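Local coordinates for protein mandalate racemase/muconate lactonizing enzyme (Unidentified, PDB 4E4U) that is probably an enolase-superfamily enzyme of the mandelate racemase/muconate lactonizing type, its exact reaction not assigned, at residues 25-28 and 34-37; 126-131 and 229-234; 165-170 and 188-193; 343-348 and 375-380. One frame throughout, in Å; residues are numbered along the deposited sequence. Where two conformers were deposited one is given.

Interaction 1: 25-28 and 34-37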
loop_
_atom_site.group_PDB
_atom_site.type_symbol
_atom_site.label_atom_id
_atom_site.label_comp_id
_atom_site.label_asym_id
_atom_site.label_seq_id
_atom_site.Cartn_x
_atom_site.Cartn_y
_atom_site.Cartn_z
ATOM N N PHE A 25 -16.679 -34.698 25.596
ATOM C CA PHE A 25 -15.603 -35.651 25.338
ATOM C C PHE A 25 -16.011 -36.670 24.290
ATOM O O PHE A 25 -17.176 -37.061 24.215
ATOM C CB PHE A 25 -15.202 -36.392 26.621
ATOM C CG PHE A 25 -14.738 -35.491 27.730
ATOM C CD1 PHE A 25 -13.621 -34.681 27.572
ATOM C CD2 PHE A 25 -15.409 -35.471 28.948
ATOM C CE1 PHE A 25 -13.192 -33.855 28.603
ATOM C CE2 PHE A 25 -14.982 -34.656 29.975
ATOM C CZ PHE A 25 -13.877 -33.842 29.804
ATOM N N VAL A 26 -15.044 -37.112 23.494
ATOM C CA VAL A 26 -15.262 -38.228 22.583
ATOM C C VAL A 26 -14.224 -39.314 22.846
ATOM O O VAL A 26 -13.055 -39.018 23.131
ATOM C CB VAL A 26 -15.208 -37.777 21.104
ATOM C CG1 VAL A 26 -16.415 -36.905 20.774
ATOM C CG2 VAL A 26 -13.900 -37.042 20.801
ATOM N N LYS A 27 -14.663 -40.568 22.788
ATOM C CA LYS A 27 -13.765 -41.710 22.929
ATOM C C LYS A 27 -13.828 -42.562 21.670
ATOM O O LYS A 27 -14.907 -42.978 21.247
ATOM C CB LYS A 27 -14.115 -42.537 24.170
ATOM C CG LYS A 27 -13.761 -41.847 25.480
ATOM C CD LYS A 27 -14.127 -42.696 26.703
ATOM C CE LYS A 27 -13.312 -43.983 26.779
ATOM N NZ LYS A 27 -13.669 -44.815 27.955
ATOM N N LEU A 28 -12.669 -42.792 21.058
ATOM C CA LEU A 28 -12.574 -43.613 19.857
ATOM C C LEU A 28 -11.916 -44.934 20.180
ATOM O O LEU A 28 -11.018 -45.000 21.023
ATOM C CB LEU A 28 -11.728 -42.910 18.799
ATOM C CG LEU A 28 -12.168 -41.512 18.383
ATOM C CD1 LEU A 28 -11.239 -40.979 17.303
ATOM C CD2 LEU A 28 -13.609 -41.550 17.897
ATOM N N ILE A 34 -7.093 -50.175 20.544
ATOM C CA ILE A 34 -6.476 -48.979 21.113
ATOM C C ILE A 34 -7.541 -47.902 21.303
ATOM O O ILE A 34 -8.359 -47.667 20.411
ATOM C CB ILE A 34 -5.312 -48.446 20.243
ATOM C CG1 ILE A 34 -4.334 -49.573 19.900
ATOM C CG2 ILE A 34 -4.581 -47.309 20.955
ATOM C CD1 ILE A 34 -3.012 -49.087 19.308
ATOM N N GLU A 35 -7.543 -47.264 22.470
ATOM C CA GLU A 35 -8.529 -46.238 22.785
ATOM C C GLU A 35 -7.895 -44.864 22.738
ATOM O O GLU A 35 -6.770 -44.684 23.206
ATOM C CB GLU A 35 -9.087 -46.442 24.192
ATOM C CG GLU A 35 -9.950 -47.667 24.388
ATOM C CD GLU A 35 -10.835 -47.527 25.610
ATOM O OE1 GLU A 35 -10.323 -47.105 26.671
ATOM O OE2 GLU A 35 -12.045 -47.818 25.499
ATOM N N GLY A 36 -8.617 -43.891 22.187
ATOM C CA GLY A 36 -8.173 -42.509 22.222
ATOM C C GLY A 36 -9.279 -41.607 22.732
ATOM O O GLY A 36 -10.457 -41.883 22.510
ATOM N N VAL A 37 -8.907 -40.527 23.414
ATOM C CA VAL A 37 -9.894 -39.590 23.936
ATOM C C VAL A 37 -9.621 -38.177 23.418
ATOM O O VAL A 37 -8.473 -37.808 23.177
ATOM C CB VAL A 37 -9.942 -39.631 25.485
ATOM C CG1 VAL A 37 -8.642 -39.106 26.086
ATOM C CG2 VAL A 37 -11.153 -38.867 26.021
HETATM O O HOH W 1 -12.511 -45.818 23.779
#
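Leu28 and Gly36 form an antiparallel hydrogen-bonded pair in the β-hairpin of strands 22-30 and 35-40, part of the three-stranded sheet of the enolase-like N-terminal domain. Leu28 N reaches Gly36 O at 2.8 Å, and Gly36 N returns a bond to Leu28 O at 2.9 Å; both are nearly straight, with 165° at the hydrogen. In the adjoining non-hydrogen-bonded pair, Lys27 and Val37 bring their side chains to the same face. CG2 of Val37 stands anti to the backbone N, which brings it to 4.0 Å from Lys27 CG. The lysine chain then bends at chi3 (65°), yet its NZ stops 4.2 Å from Glu35 OE2, too far for a salt bridge. A water helps to join the strands beside this charged pair: it donates to Leu28 O at 3.2 Å and, weakly, to Glu35 OE2. Farther out, strand 22-30 is the middle strand, bonded through Phe25 and Lys27 to His9 and Glu7 of strand 3-12. Leu28 points to the face opposite Lys27 and packs on Ala100 and Cys101 of helix 88-109. That helix also holds the outer edge of strand 35-40: Lys107 NZ bonds to Glu35 O, and Val37 N to Asp103 OD2.

Interaction 2: 126-131 and 229-234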
loop_
_atom_site.group_PDB
_atom_site.type_symbol
_atom_site.label_atom_id
_atom_site.label_comp_id
_atom_site.label_asym_id
_atom_site.label_seq_id
_atom_site.Cartn_x
_atom_site.Cartn_y
_atom_site.Cartn_z
ATOM N N ARG A 126 5.361 -22.541 31.423
ATOM C CA ARG A 126 4.866 -21.381 32.146
ATOM C C ARG A 126 3.344 -21.327 32.020
ATOM O O ARG A 126 2.792 -21.532 30.936
ATOM C CB ARG A 126 5.488 -20.102 31.580
ATOM C CG ARG A 126 5.153 -18.848 32.371
ATOM C CD ARG A 126 5.617 -17.601 31.642
ATOM N NE ARG A 126 5.273 -16.396 32.388
ATOM C CZ ARG A 126 5.363 -15.161 31.907
ATOM N NH1 ARG A 126 5.793 -14.956 30.664
ATOM N NH2 ARG A 126 5.017 -14.127 32.667
ATOM N N SER A 127 2.665 -21.054 33.127
ATOM C CA SER A 127 1.209 -21.013 33.103
ATOM C C SER A 127 0.648 -19.764 33.774
ATOM O O SER A 127 1.361 -19.041 34.470
ATOM C CB SER A 127 0.621 -22.266 33.746
ATOM O OG SER A 127 0.771 -22.224 35.147
ATOM N N TYR A 128 -0.633 -19.509 33.547
ATOM C CA TYR A 128 -1.321 -18.433 34.238
ATOM C C TYR A 128 -2.708 -18.902 34.599
ATOM O O TYR A 128 -3.177 -19.915 34.079
ATOM C CB TYR A 128 -1.413 -17.188 33.371
ATOM C CG TYR A 128 -2.403 -17.231 32.227
ATOM C CD1 TYR A 128 -3.725 -16.833 32.408
ATOM C CD2 TYR A 128 -1.998 -17.582 30.948
ATOM C CE1 TYR A 128 -4.628 -16.810 31.342
ATOM C CE2 TYR A 128 -2.892 -17.570 29.880
ATOM C CZ TYR A 128 -4.204 -17.182 30.079
ATOM O OH TYR A 128 -5.092 -17.153 29.027
ATOM N N THR A 129 -3.371 -18.162 35.479
ATOM C CA THR A 129 -4.780 -18.412 35.732
ATOM C C THR A 129 -5.569 -17.110 35.792
ATOM O O THR A 129 -5.021 -16.049 36.107
ATOM C CB THR A 129 -4.998 -19.220 37.037
ATOM O OG1 THR A 129 -6.395 -19.511 37.196
ATOM C CG2 THR A 129 -4.489 -18.449 38.253
ATOM N N TYR A 130 -6.853 -17.191 35.456
ATOM C CA TYR A 130 -7.793 -16.148 35.833
ATOM C C TYR A 130 -7.806 -16.030 37.348
ATOM O O TYR A 130 -7.594 -17.015 38.069
ATOM C CB TYR A 130 -9.207 -16.516 35.389
ATOM C CG TYR A 130 -9.724 -15.784 34.174
ATOM C CD1 TYR A 130 -9.890 -14.407 34.179
ATOM C CD2 TYR A 130 -10.068 -16.481 33.027
ATOM C CE1 TYR A 130 -10.375 -13.740 33.071
ATOM C CE2 TYR A 130 -10.555 -15.826 31.913
ATOM C CZ TYR A 130 -10.703 -14.452 31.939
ATOM O OH TYR A 130 -11.184 -13.796 30.828
ATOM N N LEU A 131 -8.081 -14.826 37.830
ATOM C CA LEU A 131 -8.322 -14.615 39.245
ATOM C C LEU A 131 -9.748 -15.047 39.574
ATOM O O LEU A 131 -10.702 -14.663 38.881
ATOM C CB LEU A 131 -8.119 -13.142 39.600
ATOM C CG LEU A 131 -6.720 -12.596 39.307
ATOM C CD1 LEU A 131 -6.629 -11.104 39.632
ATOM C CD2 LEU A 131 -5.670 -13.383 40.079
ATOM N N PRO A 229 0.809 -4.126 30.951
ATOM C CA PRO A 229 0.295 -5.496 30.861
ATOM C C PRO A 229 1.010 -6.282 29.766
ATOM O O PRO A 229 1.413 -5.719 28.729
ATOM C CB PRO A 229 -1.182 -5.317 30.479
ATOM C CG PRO A 229 -1.463 -3.863 30.516
ATOM C CD PRO A 229 -0.169 -3.123 30.497
ATOM N N LEU A 230 1.140 -7.583 29.988
ATOM C CA LEU A 230 1.712 -8.469 28.982
ATOM C C LEU A 230 0.811 -8.561 27.745
ATOM O O LEU A 230 1.299 -8.680 26.627
ATOM C CB LEU A 230 1.987 -9.849 29.588
ATOM C CG LEU A 230 2.321 -11.024 28.657
ATOM C CD1 LEU A 230 3.467 -10.725 27.706
ATOM C CD2 LEU A 230 2.642 -12.267 29.468
ATOM N N TRP A 231 -0.501 -8.509 27.936
ATOM C CA TRP A 231 -1.382 -8.412 26.780
ATOM C C TRP A 231 -2.725 -7.784 27.070
ATOM O O TRP A 231 -3.148 -7.673 28.225
ATOM C CB TRP A 231 -1.567 -9.767 26.085
ATOM C CG TRP A 231 -2.408 -10.816 26.775
ATOM C CD1 TRP A 231 -3.720 -10.722 27.160
ATOM C CD2 TRP A 231 -2.016 -12.164 27.043
ATOM N NE1 TRP A 231 -4.150 -11.920 27.697
ATOM C CE2 TRP A 231 -3.116 -12.830 27.622
ATOM C CE3 TRP A 231 -0.826 -12.882 26.853
ATOM C CZ2 TRP A 231 -3.066 -14.164 28.023
ATOM C CZ3 TRP A 231 -0.775 -14.206 27.248
ATOM C CH2 TRP A 231 -1.888 -14.834 27.827
ATOM N N PHE A 232 -3.367 -7.379 25.980
ATOM C CA PHE A 232 -4.724 -6.851 25.945
ATOM C C PHE A 232 -5.465 -7.855 25.060
ATOM O O PHE A 232 -5.201 -7.943 23.851
ATOM C CB PHE A 232 -4.658 -5.458 25.325
ATOM C CG PHE A 232 -5.975 -4.708 25.246
ATOM C CD1 PHE A 232 -7.138 -5.153 25.863
ATOM C CD2 PHE A 232 -6.028 -3.525 24.516
ATOM C CE1 PHE A 232 -8.321 -4.407 25.760
ATOM C CE2 PHE A 232 -7.197 -2.796 24.417
ATOM C CZ PHE A 232 -8.342 -3.236 25.036
ATOM N N GLU A 233 -6.336 -8.651 25.678
ATOM C CA GLU A 233 -6.973 -9.799 25.030
ATOM C C GLU A 233 -8.254 -9.401 24.306
ATOM O O GLU A 233 -9.029 -8.604 24.829
ATOM C CB GLU A 233 -7.321 -10.828 26.108
ATOM C CG GLU A 233 -7.925 -12.130 25.614
ATOM C CD GLU A 233 -7.727 -13.273 26.601
ATOM O OE1 GLU A 233 -6.732 -13.253 27.357
ATOM O OE2 GLU A 233 -8.551 -14.208 26.605
ATOM N N GLU A 234 -8.485 -9.964 23.117
ATOM C CA GLU A 234 -9.747 -9.767 22.389
ATOM C C GLU A 234 -10.330 -8.363 22.560
ATOM O O GLU A 234 -11.420 -8.199 23.118
ATOM C CB GLU A 234 -10.793 -10.793 22.842
ATOM C CG GLU A 234 -10.509 -12.230 22.450
ATOM C CD GLU A 234 -11.795 -13.009 22.281
ATOM O OE1 GLU A 234 -12.581 -13.073 23.249
ATOM O OE2 GLU A 234 -12.053 -13.517 21.174
#
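Glu233 OE1 is gripped by three groups, the indole NE1 of Trp231, Lys164 NZ and Gln280 NE2, inside the (β/α)-barrel of the C-terminal domain. The bond from Trp231 NE1 is 2.9 Å long but bent, with 132° at the hydrogen; it uses the anti lone pair of OE1, and OE1 itself sits 30° out of the indole plane. This bond restrains the rotation of the indole, whose far edge meets Tyr128 of strand 125-130. Two other strands, 162-165 and 203-206, separate strands 125-130 and 231-233 in the sheet, so the two aromatic side chains bridge the distance through the interior. The pair is an offset edge-to-face stack, Trp231 giving the edge and Tyr128 the face, with planes at 80°. Trp231 CH2 comes to 3.6 Å from Tyr128 CE2, while CZ2 lies 3.7 Å from Tyr128 OH. Lys164 bonds both Tyr128 OH and the Glu233 carboxylate that holds the indole, and so links the two rings indirectly. At the other end of the contact, Arg126 is extended and fixed by Thr161 at NE and Asp203 at NH2, leaving its NH1 4.3 Å from Leu230 CD2.

Interaction 3: 165-170 and 188-193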
loop_
_atom_site.group_PDB
_atom_site.type_symbol
_atom_site.label_atom_id
_atom_site.label_comp_id
_atom_site.label_asym_id
_atom_site.label_seq_id
_atom_site.Cartn_x
_atom_site.Cartn_y
_atom_site.Cartn_z
ATOM N N PHE A 165 -7.606 -11.140 34.375
ATOM C CA PHE A 165 -8.858 -10.615 34.938
ATOM C C PHE A 165 -9.544 -9.766 33.873
ATOM O O PHE A 165 -8.878 -9.226 32.986
ATOM C CB PHE A 165 -8.604 -9.800 36.226
ATOM C CG PHE A 165 -7.497 -8.797 36.090
ATOM C CD1 PHE A 165 -6.175 -9.179 36.266
ATOM C CD2 PHE A 165 -7.778 -7.476 35.766
ATOM C CE1 PHE A 165 -5.146 -8.255 36.110
ATOM C CE2 PHE A 165 -6.757 -6.549 35.613
ATOM C CZ PHE A 165 -5.439 -6.940 35.788
ATOM N N ASP A 166 -10.874 -9.677 33.940
ATOM C CA ASP A 166 -11.638 -8.838 33.011
ATOM C C ASP A 166 -12.605 -7.917 33.753
ATOM O O ASP A 166 -13.727 -8.319 34.090
ATOM C CB ASP A 166 -12.424 -9.682 31.999
ATOM C CG ASP A 166 -13.174 -8.818 30.990
ATOM O OD1 ASP A 166 -13.045 -7.579 31.056
ATOM O OD2 ASP A 166 -13.893 -9.362 30.130
ATOM N N PRO A 167 -12.181 -6.669 33.999
ATOM C CA PRO A 167 -13.018 -5.697 34.706
ATOM C C PRO A 167 -13.857 -4.820 33.767
ATOM O O PRO A 167 -14.415 -3.810 34.209
ATOM C CB PRO A 167 -11.981 -4.850 35.450
ATOM C CG PRO A 167 -10.807 -4.834 34.522
ATOM C CD PRO A 167 -10.823 -6.148 33.753
ATOM N N ALA A 168 -13.962 -5.210 32.496
ATOM C CA ALA A 168 -14.524 -4.320 31.475
ATOM C C ALA A 168 -16.033 -4.451 31.240
ATOM O O ALA A 168 -16.556 -3.914 30.264
ATOM C CB ALA A 168 -13.770 -4.471 30.171
ATOM N N GLY A 169 -16.738 -5.127 32.143
ATOM C CA GLY A 169 -18.189 -5.167 32.076
ATOM C C GLY A 169 -18.719 -6.198 31.098
ATOM O O GLY A 169 -17.954 -6.954 30.502
ATOM N N PRO A 170 -20.043 -6.234 30.915
ATOM C CA PRO A 170 -20.656 -7.284 30.097
ATOM C C PRO A 170 -20.224 -7.255 28.637
ATOM O O PRO A 170 -19.991 -6.191 28.042
ATOM C CB PRO A 170 -22.150 -6.954 30.175
ATOM C CG PRO A 170 -22.304 -6.205 31.465
ATOM C CD PRO A 170 -21.053 -5.374 31.554
ATOM N N GLU A 188 -8.730 0.608 34.908
ATOM C CA GLU A 188 -7.466 1.184 35.331
ATOM C C GLU A 188 -7.186 0.854 36.799
ATOM O O GLU A 188 -6.056 0.511 37.163
ATOM C CB GLU A 188 -7.512 2.698 35.130
ATOM C CG GLU A 188 -6.213 3.299 34.688
ATOM C CD GLU A 188 -6.291 4.799 34.509
ATOM O OE1 GLU A 188 -7.300 5.316 33.957
ATOM O OE2 GLU A 188 -5.323 5.462 34.915
ATOM N N LEU A 189 -8.216 0.961 37.639
ATOM C CA LEU A 189 -8.076 0.698 39.072
ATOM C C LEU A 189 -7.726 -0.761 39.364
ATOM O O LEU A 189 -6.914 -1.039 40.248
ATOM C CB LEU A 189 -9.345 1.102 39.823
ATOM C CG LEU A 189 -9.256 0.978 41.343
ATOM C CD1 LEU A 189 -8.120 1.837 41.887
ATOM C CD2 LEU A 189 -10.571 1.366 41.988
ATOM N N PHE A 190 -8.334 -1.693 38.631
ATOM C CA PHE A 190 -7.968 -3.100 38.770
ATOM C C PHE A 190 -6.489 -3.296 38.464
ATOM O O PHE A 190 -5.774 -3.966 39.216
ATOM C CB PHE A 190 -8.805 -3.984 37.847
ATOM C CG PHE A 190 -10.005 -4.595 38.509
ATOM C CD1 PHE A 190 -11.120 -3.820 38.818
ATOM C CD2 PHE A 190 -10.032 -5.950 38.801
ATOM C CE1 PHE A 190 -12.238 -4.389 39.417
ATOM C CE2 PHE A 190 -11.139 -6.525 39.406
ATOM C CZ PHE A 190 -12.245 -5.744 39.716
ATOM N N CYS A 191 -6.020 -2.710 37.367
ATOM C CA CYS A 191 -4.611 -2.847 37.020
ATOM C C CYS A 191 -3.717 -2.240 38.094
ATOM O O CYS A 191 -2.699 -2.822 38.464
ATOM C CB CYS A 191 -4.308 -2.239 35.649
ATOM S SG CYS A 191 -4.984 -3.199 34.293
ATOM N N ARG A 192 -4.110 -1.078 38.608
ATOM C CA ARG A 192 -3.320 -0.407 39.627
ATOM C C ARG A 192 -3.202 -1.267 40.882
ATOM O O ARG A 192 -2.100 -1.465 41.409
ATOM C CB ARG A 192 -3.948 0.938 39.982
ATOM C CG ARG A 192 -3.139 1.727 40.988
ATOM C CD ARG A 192 -3.801 3.058 41.311
ATOM N NE ARG A 192 -3.041 3.809 42.305
ATOM C CZ ARG A 192 -2.186 4.782 42.007
ATOM N NH1 ARG A 192 -1.988 5.129 40.741
ATOM N NH2 ARG A 192 -1.532 5.414 42.972
ATOM N N ARG A 193 -4.335 -1.778 41.353
ATOM C CA ARG A 193 -4.355 -2.562 42.585
ATOM C C ARG A 193 -3.658 -3.911 42.432
ATOM O O ARG A 193 -2.933 -4.337 43.328
ATOM C CB ARG A 193 -5.789 -2.750 43.083
ATOM C CG ARG A 193 -6.481 -1.454 43.487
ATOM C CD ARG A 193 -5.876 -0.843 44.743
ATOM N NE ARG A 193 -6.378 0.511 44.970
ATOM C CZ ARG A 193 -7.595 0.801 45.427
ATOM N NH1 ARG A 193 -8.459 -0.167 45.712
ATOM N NH2 ARG A 193 -7.954 2.067 45.598
#
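Pro167 and Phe190 make the closest approach of this contact, a CH-pi interaction in which Pro167 CB sits over one face of the Phe190 ring. Pro167 CB is 3.8 Å from the ring centroid and only 19° off its normal; its nearest ring atom is Phe190 CD1, at 3.6 Å. Pro167 CG lies 4.0 Å from Phe190 CB, the two side chains sliding past each other in opposite directions.

Apolar packing continues with Phe165. Its CG lies between the backbone N and the carbonyl carbon (chi1 48°), a torsion that turns the ring toward the helix and brings one corner, CE2, to 4.0 Å from Phe190 CB. The two phenylalanines likewise run past each other in opposite directions.

A sulfur-aromatic contact is added by the next helix residue. Cys191 SG lies at the edge of the Phe165 ring, near its plane, 4.0 Å from CE2 and 4.1 Å from CZ.

The polar element belongs to the loop itself. Asp166 starts its side chain away from the helix and closes an Asx turn: Ala168 N donates to Asp166 OD1 at 2.9 Å, meeting the oxygen from above the carboxylate plane. OD2 is taken by His209 and Gln211, which fixes the carboxylate at both oxygens.

All this lies within a β-α-β crossover of the barrel, where the chain leaves strand 162-165, returns along helix 181-198 and enters the parallel strand 203-206. Phe206 of that strand packs on Phe165, Pro167 and Cys191, while Pro145 and Ala148 of helix 145-158 also pack on Phe190.

Interaction 4: 343-348 and 375-380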
loop_
_atom_site.group_PDB
_atom_site.type_symbol
_atom_site.label_atom_id
_atom_site.label_comp_id
_atom_site.label_asym_id
_atom_site.label_seq_id
_atom_site.Cartn_x
_atom_site.Cartn_y
_atom_site.Cartn_z
ATOM N N HIS A 343 -11.422 -30.904 37.558
ATOM C CA HIS A 343 -10.445 -31.205 36.508
ATOM C C HIS A 343 -9.566 -32.400 36.857
ATOM O O HIS A 343 -9.103 -33.120 35.969
ATOM C CB HIS A 343 -9.549 -30.000 36.217
ATOM C CG HIS A 343 -10.190 -28.979 35.329
ATOM N ND1 HIS A 343 -10.950 -27.946 35.822
ATOM C CD2 HIS A 343 -10.191 -28.851 33.983
ATOM C CE1 HIS A 343 -11.401 -27.218 34.813
ATOM N NE2 HIS A 343 -10.954 -27.742 33.687
ATOM N N ALA A 344 -9.312 -32.599 38.145
ATOM C CA ALA A 344 -8.527 -33.740 38.586
ATOM C C ALA A 344 -9.432 -34.953 38.768
ATOM O O ALA A 344 -9.044 -36.080 38.459
ATOM C CB ALA A 344 -7.806 -33.417 39.883
ATOM N N GLU A 345 -10.642 -34.727 39.265
ATOM C CA GLU A 345 -11.538 -35.830 39.597
ATOM C C GLU A 345 -11.963 -36.637 38.369
ATOM O O GLU A 345 -12.136 -37.854 38.436
ATOM C CB GLU A 345 -12.778 -35.308 40.323
ATOM C CG GLU A 345 -13.590 -36.411 40.981
ATOM C CD GLU A 345 -14.858 -35.904 41.631
ATOM O OE1 GLU A 345 -15.122 -34.683 41.557
ATOM O OE2 GLU A 345 -15.594 -36.729 42.214
ATOM N N VAL A 346 -12.131 -35.957 37.242
ATOM C CA VAL A 346 -12.696 -36.598 36.062
ATOM C C VAL A 346 -11.676 -37.429 35.262
ATOM O O VAL A 346 -12.044 -38.129 34.316
ATOM C CB VAL A 346 -13.419 -35.565 35.165
ATOM C CG1 VAL A 346 -12.427 -34.790 34.312
ATOM C CG2 VAL A 346 -14.489 -36.238 34.319
ATOM N N VAL A 347 -10.404 -37.375 35.655
ATOM C CA VAL A 347 -9.374 -38.160 34.965
ATOM C C VAL A 347 -8.655 -39.121 35.911
ATOM O O VAL A 347 -8.689 -38.945 37.131
ATOM C CB VAL A 347 -8.336 -37.277 34.236
ATOM C CG1 VAL A 347 -8.976 -36.550 33.054
ATOM C CG2 VAL A 347 -7.674 -36.306 35.210
ATOM N N LYS A 348 -8.007 -40.135 35.341
ATOM C CA LYS A 348 -7.298 -41.144 36.128
ATOM C C LYS A 348 -6.011 -40.583 36.729
ATOM O O LYS A 348 -5.676 -40.865 37.878
ATOM C CB LYS A 348 -6.980 -42.367 35.265
ATOM C CG LYS A 348 -8.207 -43.056 34.670
ATOM C CD LYS A 348 -9.035 -43.765 35.729
ATOM C CE LYS A 348 -8.349 -45.036 36.219
ATOM N NZ LYS A 348 -9.137 -45.748 37.272
ATOM N N VAL A 375 -17.259 -39.859 35.194
ATOM C CA VAL A 375 -18.003 -39.386 34.029
ATOM C C VAL A 375 -19.469 -39.816 34.095
ATOM O O VAL A 375 -20.369 -38.993 33.909
ATOM C CB VAL A 375 -17.364 -39.876 32.714
ATOM C CG1 VAL A 375 -18.279 -39.601 31.527
ATOM C CG2 VAL A 375 -16.013 -39.212 32.507
ATOM N N LYS A 376 -19.710 -41.093 34.375
ATOM C CA LYS A 376 -21.079 -41.602 34.429
ATOM C C LYS A 376 -21.926 -40.902 35.494
ATOM O O LYS A 376 -23.114 -40.654 35.284
ATOM C CB LYS A 376 -21.098 -43.117 34.649
ATOM C CG LYS A 376 -20.536 -43.920 33.482
ATOM C CD LYS A 376 -20.465 -45.406 33.811
ATOM C CE LYS A 376 -19.495 -46.125 32.882
ATOM N NZ LYS A 376 -19.755 -47.592 32.836
ATOM N N ARG A 377 -21.312 -40.573 36.627
ATOM C CA ARG A 377 -22.029 -39.914 37.714
ATOM C C ARG A 377 -22.355 -38.451 37.404
ATOM O O ARG A 377 -23.200 -37.851 38.069
ATOM C CB ARG A 377 -21.239 -40.002 39.028
ATOM C CG ARG A 377 -21.043 -41.415 39.559
ATOM C CD ARG A 377 -20.703 -41.412 41.048
ATOM N NE ARG A 377 -19.540 -40.581 41.357
ATOM C CZ ARG A 377 -18.280 -41.002 41.273
ATOM N NH1 ARG A 377 -18.018 -42.238 40.875
ATOM N NH2 ARG A 377 -17.280 -40.185 41.576
ATOM N N HIS A 378 -21.690 -37.878 36.402
ATOM C CA HIS A 378 -21.895 -36.471 36.069
ATOM C C HIS A 378 -22.474 -36.280 34.670
ATOM O O HIS A 378 -22.322 -35.225 34.057
ATOM C CB HIS A 378 -20.596 -35.680 36.269
ATOM C CG HIS A 378 -20.137 -35.653 37.691
ATOM N ND1 HIS A 378 -20.480 -34.645 38.570
ATOM C CD2 HIS A 378 -19.395 -36.536 38.406
ATOM C CE1 HIS A 378 -19.953 -34.900 39.754
ATOM N NE2 HIS A 378 -19.297 -36.039 39.686
ATOM N N THR A 379 -23.144 -37.319 34.185
ATOM C CA THR A 379 -23.922 -37.251 32.959
ATOM C C THR A 379 -25.322 -37.746 33.315
ATOM O O THR A 379 -25.463 -38.642 34.147
ATOM C CB THR A 379 -23.311 -38.132 31.845
ATOM O OG1 THR A 379 -23.247 -39.490 32.285
ATOM C CG2 THR A 379 -21.910 -37.666 31.490
ATOM N N PRO A 380 -26.366 -37.172 32.695
ATOM C CA PRO A 380 -26.309 -36.143 31.654
ATOM C C PRO A 380 -26.335 -34.718 32.202
ATOM O O PRO A 380 -26.700 -34.498 33.358
ATOM C CB PRO A 380 -27.593 -36.401 30.863
ATOM C CG PRO A 380 -28.558 -36.856 31.911
ATOM C CD PRO A 380 -27.747 -37.638 32.922
HETATM O O HOH W 2 -18.168 -37.243 41.963
#
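Val346 and Val375 bring the two backbones nearest, with CA atoms 6.3 Å apart, where the chain near the end of the short helix 341-345 runs past the last turn of helix 372-377. The contact brings segment 343-348 of the enolase-type barrel domain against helix 372-377, which itself packs on strand 3-12 of the N-terminal domain through Val375. Between the valines, single methyls meet: Val346 CG2 lies 3.8 Å from Val375 CG2. The methyl of Val346 stands anti to its backbone N, that of Val375 anti to the carbonyl carbon. Pro314 packs against Val346 as well. Toward solvent the contact turns polar. Glu345, extended beyond CG, crosses Arg377 at about a right angle and forms a long salt bridge, with OE2 3.9 Å from NH2, at the edge of the guanidinium and in its plane; the carboxylate and guanidinium planes are 42° apart. A crystal neighbour touches both residues, so packing may influence their pose. One water fills in for the length of this bridge, donating to Glu345 OE2 at 2.6 Å and accepting from Arg377 NH2 at 3.1 Å. His378 holds the same water in its ring plane, through NE2 at 2.8 Å.

Along the chain interaction 1 comes first, in the hairpin of the N-terminal domain; interaction 2 then opens, encloses interaction 3 in sequence and closes before interaction 4. Interactions 2 and 3 are barrel contacts with centres about 13 Å apart, and they touch: Leu131 CD1 packs 3.9 Å from Phe165 CD1, so the residue after strand 125-130 packs on the end of the neighbouring strand 162-165. Interactions 1 and 4 lie on the same side of the chain's centre, centres about 15 Å apart, and both adjoin strand 3-12. Interactions 1 and 3 are about 40 Å apart between centres. Interactions 1 and 4 thus lie at the N-terminal-domain end of the molecule, interactions 2 and 3 in the barrel.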